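Local coordinates for protein phosphoribosylformylglycinamidine synthase 2 (Thermus thermophilus, PDB 3VIU) that is a large single-chain member of the PurM-like (AIR synthase-related) family, built from two N-terminal-type and two C-terminal-type domains, with ADP and magnesium bound, at residues G149-F163 against P402-H416. Residues are numbered along the deposited sequence; the frame is centred on the assembly and turned at random.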
loop_
_atom_site.group_PDB
_atom_site.type_symbol
_atom_site.label_atom_id
_atom_site.label_comp_id
_atom_site.label_asym_id
_atom_site.label_seq_id
_atom_site.Cartn_x
_atom_site.Cartn_y
_atom_site.Cartn_z
ATOM N N GLY A 149 12.565 -9.655 3.252
ATOM C CA GLY A 149 13.200 -8.494 2.655
ATOM C C GLY A 149 14.700 -8.424 2.830
ATOM O O GLY A 149 15.420 -8.119 1.882
ATOM N N ASN A 150 15.184 -8.692 4.035
ATOM C CA ASN A 150 16.618 -8.649 4.277
ATOM C C ASN A 150 17.335 -9.750 3.513
ATOM O O ASN A 150 18.464 -9.563 3.054
ATOM C CB ASN A 150 16.912 -8.772 5.769
ATOM C CG ASN A 150 16.544 -7.510 6.543
ATOM O OD1 ASN A 150 16.657 -7.474 7.767
ATOM N ND2 ASN A 150 16.107 -6.470 5.829
ATOM N N ALA A 151 16.678 -10.895 3.370
ATOM C CA ALA A 151 17.271 -12.010 2.655
ATOM C C ALA A 151 17.257 -11.805 1.141
ATOM O O ALA A 151 18.194 -12.218 0.458
ATOM C CB ALA A 151 16.555 -13.299 3.010
ATOM N N ILE A 152 16.217 -11.165 0.608
ATOM C CA ILE A 152 16.151 -10.976 -0.837
ATOM C C ILE A 152 16.839 -9.713 -1.340
ATOM O O ILE A 152 16.991 -9.532 -2.539
ATOM C CB ILE A 152 14.685 -11.020 -1.363
ATOM C CG1 ILE A 152 14.694 -11.356 -2.862
ATOM C CG2 ILE A 152 13.989 -9.683 -1.141
ATOM C CD1 ILE A 152 13.392 -11.937 -3.375
ATOM N N GLY A 153 17.257 -8.843 -0.426
ATOM C CA GLY A 153 17.953 -7.631 -0.828
ATOM C C GLY A 153 17.114 -6.412 -1.165
ATOM O O GLY A 153 17.596 -5.503 -1.837
ATOM N N VAL A 154 15.861 -6.387 -0.724
ATOM C CA VAL A 154 14.996 -5.247 -0.984
ATOM C C VAL A 154 14.638 -4.618 0.353
ATOM O O VAL A 154 14.046 -5.265 1.215
ATOM C CB VAL A 154 13.711 -5.667 -1.714
ATOM C CG1 VAL A 154 12.827 -4.455 -1.947
ATOM C CG2 VAL A 154 14.067 -6.324 -3.045
ATOM N N PRO A 155 14.998 -3.344 0.546
ATOM C CA PRO A 155 14.703 -2.663 1.802
ATOM C C PRO A 155 13.257 -2.251 1.953
ATOM O O PRO A 155 12.562 -1.982 0.971
ATOM C CB PRO A 155 15.605 -1.443 1.746
ATOM C CG PRO A 155 15.517 -1.074 0.295
ATOM C CD PRO A 155 15.669 -2.427 -0.396
ATOM N N THR A 156 12.813 -2.217 3.198
ATOM C CA THR A 156 11.481 -1.755 3.515
ATOM C C THR A 156 11.807 -0.331 3.943
ATOM O O THR A 156 12.385 -0.112 5.002
ATOM C CB THR A 156 10.881 -2.574 4.659
ATOM O OG1 THR A 156 10.569 -3.881 4.169
ATOM C CG2 THR A 156 9.614 -1.926 5.184
ATOM N N VAL A 157 11.464 0.630 3.092
ATOM C CA VAL A 157 11.782 2.034 3.338
ATOM C C VAL A 157 10.804 2.850 4.174
ATOM O O VAL A 157 11.059 4.020 4.473
ATOM C CB VAL A 157 11.971 2.769 2.006
ATOM C CG1 VAL A 157 13.102 2.123 1.219
ATOM C CG2 VAL A 157 10.669 2.742 1.215
ATOM N N GLY A 158 9.685 2.249 4.546
ATOM C CA GLY A 158 8.713 2.980 5.331
ATOM C C GLY A 158 7.378 2.277 5.323
ATOM O O GLY A 158 7.283 1.113 4.919
ATOM N N GLY A 159 6.342 2.980 5.760
ATOM C CA GLY A 159 5.026 2.382 5.797
ATOM C C GLY A 159 4.117 3.102 6.763
ATOM O O GLY A 159 4.335 4.272 7.065
ATOM N N ASP A 160 3.118 2.393 7.276
ATOM C CA ASP A 160 2.142 2.980 8.185
ATOM C C ASP A 160 1.674 1.962 9.219
ATOM O O ASP A 160 1.143 0.915 8.867
ATOM C CB ASP A 160 0.961 3.489 7.356
ATOM C CG ASP A 160 -0.097 4.161 8.186
ATOM O OD1 ASP A 160 0.241 5.032 9.012
ATOM O OD2 ASP A 160 -1.279 3.827 7.995
ATOM N N LEU A 161 1.883 2.282 10.493
ATOM C CA LEU A 161 1.499 1.410 11.605
ATOM C C LEU A 161 0.510 2.111 12.528
ATOM O O LEU A 161 0.736 3.248 12.940
ATOM C CB LEU A 161 2.740 1.006 12.407
ATOM C CG LEU A 161 2.495 0.335 13.767
ATOM C CD1 LEU A 161 1.799 -1.023 13.596
ATOM C CD2 LEU A 161 3.828 0.179 14.482
ATOM N N TYR A 162 -0.588 1.435 12.846
ATOM C CA TYR A 162 -1.594 2.012 13.722
ATOM C C TYR A 162 -2.270 0.956 14.586
ATOM O O TYR A 162 -2.576 -0.146 14.117
ATOM C CB TYR A 162 -2.644 2.768 12.911
ATOM C CG TYR A 162 -3.387 3.776 13.755
ATOM C CD1 TYR A 162 -4.505 3.407 14.503
ATOM C CD2 TYR A 162 -2.898 5.073 13.900
ATOM C CE1 TYR A 162 -5.110 4.301 15.387
ATOM C CE2 TYR A 162 -3.488 5.974 14.778
ATOM C CZ TYR A 162 -4.590 5.582 15.525
ATOM O OH TYR A 162 -5.128 6.457 16.444
ATOM N N PHE A 163 -2.485 1.284 15.856
ATOM C CA PHE A 163 -3.129 0.353 16.770
ATOM C C PHE A 163 -4.550 0.839 17.024
ATOM O O PHE A 163 -4.764 2.020 17.312
ATOM C CB PHE A 163 -2.350 0.257 18.083
ATOM C CG PHE A 163 -0.936 -0.228 17.919
ATOM C CD1 PHE A 163 0.091 0.664 17.627
ATOM C CD2 PHE A 163 -0.627 -1.579 18.070
ATOM C CE1 PHE A 163 1.410 0.218 17.491
ATOM C CE2 PHE A 163 0.686 -2.039 17.935
ATOM C CZ PHE A 163 1.710 -1.139 17.647
ATOM N N PRO A 402 1.531 5.090 21.361
ATOM C CA PRO A 402 2.022 4.097 20.401
ATOM C C PRO A 402 1.665 4.403 18.936
ATOM O O PRO A 402 2.300 3.890 18.014
ATOM C CB PRO A 402 1.386 2.804 20.898
ATOM C CG PRO A 402 1.401 2.999 22.382
ATOM C CD PRO A 402 0.916 4.429 22.527
ATOM N N ASN A 403 0.653 5.229 18.722
ATOM C CA ASN A 403 0.246 5.575 17.371
ATOM C C ASN A 403 0.995 6.795 16.834
ATOM O O ASN A 403 0.954 7.071 15.635
ATOM C CB ASN A 403 -1.267 5.839 17.333
ATOM C CG ASN A 403 -2.096 4.552 17.327
ATOM O OD1 ASN A 403 -3.217 4.523 17.844
ATOM N ND2 ASN A 403 -1.558 3.493 16.726
ATOM N N LEU A 404 1.690 7.511 17.713
ATOM C CA LEU A 404 2.422 8.714 17.317
ATOM C C LEU A 404 3.931 8.661 17.585
ATOM O O LEU A 404 4.688 9.450 17.031
ATOM C CB LEU A 404 1.823 9.919 18.033
ATOM C CG LEU A 404 0.301 10.011 17.893
ATOM C CD1 LEU A 404 -0.268 11.080 18.836
ATOM C CD2 LEU A 404 -0.032 10.315 16.441
ATOM N N ALA A 405 4.357 7.728 18.429
ATOM C CA ALA A 405 5.764 7.567 18.780
ATOM C C ALA A 405 6.635 7.049 17.629
ATOM O O ALA A 405 6.138 6.581 16.611
ATOM C CB ALA A 405 5.884 6.639 19.978
ATOM N N SER A 406 7.944 7.130 17.812
ATOM C CA SER A 406 8.903 6.690 16.802
ATOM C C SER A 406 8.759 5.217 16.395
ATOM O O SER A 406 8.609 4.351 17.255
ATOM C CB SER A 406 10.321 6.941 17.319
ATOM O OG SER A 406 11.286 6.463 16.406
ATOM N N ARG A 407 8.789 4.944 15.085
ATOM C CA ARG A 407 8.701 3.566 14.586
ATOM C C ARG A 407 10.148 3.092 14.396
ATOM O O ARG A 407 10.403 2.085 13.739
ATOM C CB ARG A 407 7.998 3.472 13.219
ATOM C CG ARG A 407 6.969 4.537 12.868
ATOM C CD ARG A 407 5.546 4.176 13.259
ATOM N NE ARG A 407 5.259 4.654 14.598
ATOM C CZ ARG A 407 4.057 4.653 15.159
ATOM N NH1 ARG A 407 3.000 4.196 14.500
ATOM N NH2 ARG A 407 3.919 5.116 16.388
ATOM N N GLU A 408 11.082 3.845 14.963
ATOM C CA GLU A 408 12.513 3.564 14.873
ATOM C C GLU A 408 12.902 2.099 15.144
ATOM O O GLU A 408 13.695 1.511 14.406
ATOM C CB GLU A 408 13.239 4.497 15.843
ATOM C CG GLU A 408 14.653 4.895 15.468
ATOM C CD GLU A 408 15.076 6.206 16.142
ATOM O OE1 GLU A 408 14.822 6.379 17.361
ATOM O OE2 GLU A 408 15.670 7.064 15.451
ATOM N N ALA A 409 12.345 1.507 16.196
ATOM C CA ALA A 409 12.666 0.124 16.539
ATOM C C ALA A 409 12.212 -0.854 15.457
ATOM O O ALA A 409 12.691 -1.987 15.397
ATOM C CB ALA A 409 12.034 -0.248 17.887
ATOM N N VAL A 410 11.293 -0.416 14.604
ATOM C CA VAL A 410 10.790 -1.266 13.529
ATOM C C VAL A 410 11.738 -1.307 12.323
ATOM O O VAL A 410 12.265 -2.368 11.972
ATOM C CB VAL A 410 9.387 -0.795 13.073
ATOM C CG1 VAL A 410 8.991 -1.473 11.763
ATOM C CG2 VAL A 410 8.374 -1.101 14.163
ATOM N N TYR A 411 11.959 -0.150 11.702
ATOM C CA TYR A 411 12.832 -0.047 10.532
ATOM C C TYR A 411 14.290 -0.400 10.807
ATOM O O TYR A 411 15.078 -0.554 9.876
ATOM C CB TYR A 411 12.707 1.354 9.925
ATOM C CG TYR A 411 11.295 1.605 9.462
ATOM C CD1 TYR A 411 10.748 0.857 8.417
ATOM C CD2 TYR A 411 10.456 2.483 10.154
ATOM C CE1 TYR A 411 9.395 0.959 8.079
ATOM C CE2 TYR A 411 9.098 2.594 9.826
ATOM C CZ TYR A 411 8.575 1.823 8.790
ATOM O OH TYR A 411 7.231 1.878 8.492
ATOM N N GLU A 412 14.644 -0.534 12.082
ATOM C CA GLU A 412 16.003 -0.901 12.463
ATOM C C GLU A 412 16.209 -2.393 12.187
ATOM O O GLU A 412 17.334 -2.897 12.214
ATOM C CB GLU A 412 16.243 -0.601 13.945
ATOM C CG GLU A 412 16.970 0.716 14.203
ATOM C CD GLU A 412 16.964 1.115 15.677
ATOM O OE1 GLU A 412 17.217 0.236 16.530
ATOM O OE2 GLU A 412 16.714 2.306 15.978
ATOM N N ARG A 413 15.112 -3.096 11.921
ATOM C CA ARG A 413 15.172 -4.522 11.629
ATOM C C ARG A 413 15.549 -4.722 10.169
ATOM O O ARG A 413 16.044 -5.780 9.789
ATOM C CB ARG A 413 13.807 -5.185 11.864
ATOM C CG ARG A 413 13.293 -5.159 13.288
ATOM C CD ARG A 413 14.216 -5.929 14.212
ATOM N NE ARG A 413 13.648 -6.051 15.546
ATOM C CZ ARG A 413 12.503 -6.666 15.810
ATOM N NH1 ARG A 413 11.807 -7.212 14.828
ATOM N NH2 ARG A 413 12.054 -6.737 17.055
ATOM N N TYR A 414 15.318 -3.695 9.356
ATOM C CA TYR A 414 15.586 -3.774 7.924
ATOM C C TYR A 414 16.865 -3.069 7.461
ATOM O O TYR A 414 17.236 -2.017 7.989
ATOM C CB TYR A 414 14.394 -3.196 7.149
ATOM C CG TYR A 414 13.034 -3.466 7.773
ATOM C CD1 TYR A 414 12.656 -4.757 8.156
ATOM C CD2 TYR A 414 12.110 -2.432 7.947
ATOM C CE1 TYR A 414 11.387 -5.012 8.694
ATOM C CE2 TYR A 414 10.841 -2.673 8.482
ATOM C CZ TYR A 414 10.485 -3.964 8.852
ATOM O OH TYR A 414 9.226 -4.203 9.368
ATOM N N ASP A 415 17.528 -3.658 6.467
ATOM C CA ASP A 415 18.746 -3.084 5.897
ATOM C C ASP A 415 18.659 -3.039 4.371
ATOM O O ASP A 415 17.599 -3.287 3.799
ATOM C CB ASP A 415 19.996 -3.868 6.344
ATOM C CG ASP A 415 19.816 -5.381 6.263
ATOM O OD1 ASP A 415 19.595 -5.908 5.155
ATOM O OD2 ASP A 415 19.907 -6.049 7.317
ATOM N N HIS A 416 19.771 -2.710 3.723
ATOM C CA HIS A 416 19.840 -2.616 2.266
ATOM C C HIS A 416 19.309 -1.295 1.720
ATOM O O HIS A 416 18.779 -1.252 0.610
ATOM C CB HIS A 416 19.072 -3.759 1.599
ATOM C CG HIS A 416 19.683 -5.107 1.810
ATOM N ND1 HIS A 416 20.979 -5.402 1.441
ATOM C CD2 HIS A 416 19.171 -6.246 2.334
ATOM C CE1 HIS A 416 21.238 -6.666 1.730
ATOM N NE2 HIS A 416 20.158 -7.199 2.272
HETATM O O HOH W 1 5.910 4.057 9.486
HETATM O O HOH W 2 2.955 4.693 11.297
#
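T156 lays its CB over one face of the Y414 ring, a CH-pi contact with 3.9 Å from T156 CB to the ring centroid; CG2, anti to the backbone N, reaches the ring's CE2. V142 and A146 of helix 132-152 also touch Y414, making this the tight, buried middle of the contact. Next to it Y411 CE1 comes 3.5 Å from G158 CA, and water 1 links Y411 OH to G159 O, the latter weakly. Water 2 accepts from L161 N and R407 NH1. R407 NE and NH2 both bond the single atom A405 O, and the bent chain leaves NH1 facing L161 O. Farther along, the N403 amide lies nearly parallel (14°) to the Y162 ring, though so close that the stack's spacing is doubtful; the Y162 hydroxyl bonds to E578, and F163 CD1 meets P402 CB at 4.1 Å. The looser, partly exposed end lies at H416: NE2 donates in its ring plane to a lone pair of N150 O (3.0 Å), a bent bond, 138° at the hydrogen, while G153 CA rests over the imidazole face. Segment 402-416 thus packs along edge strand 156-163, the last of the beta-alpha-beta crossover 116-126/132-152/156-163 in a PurM-like N-terminal domain.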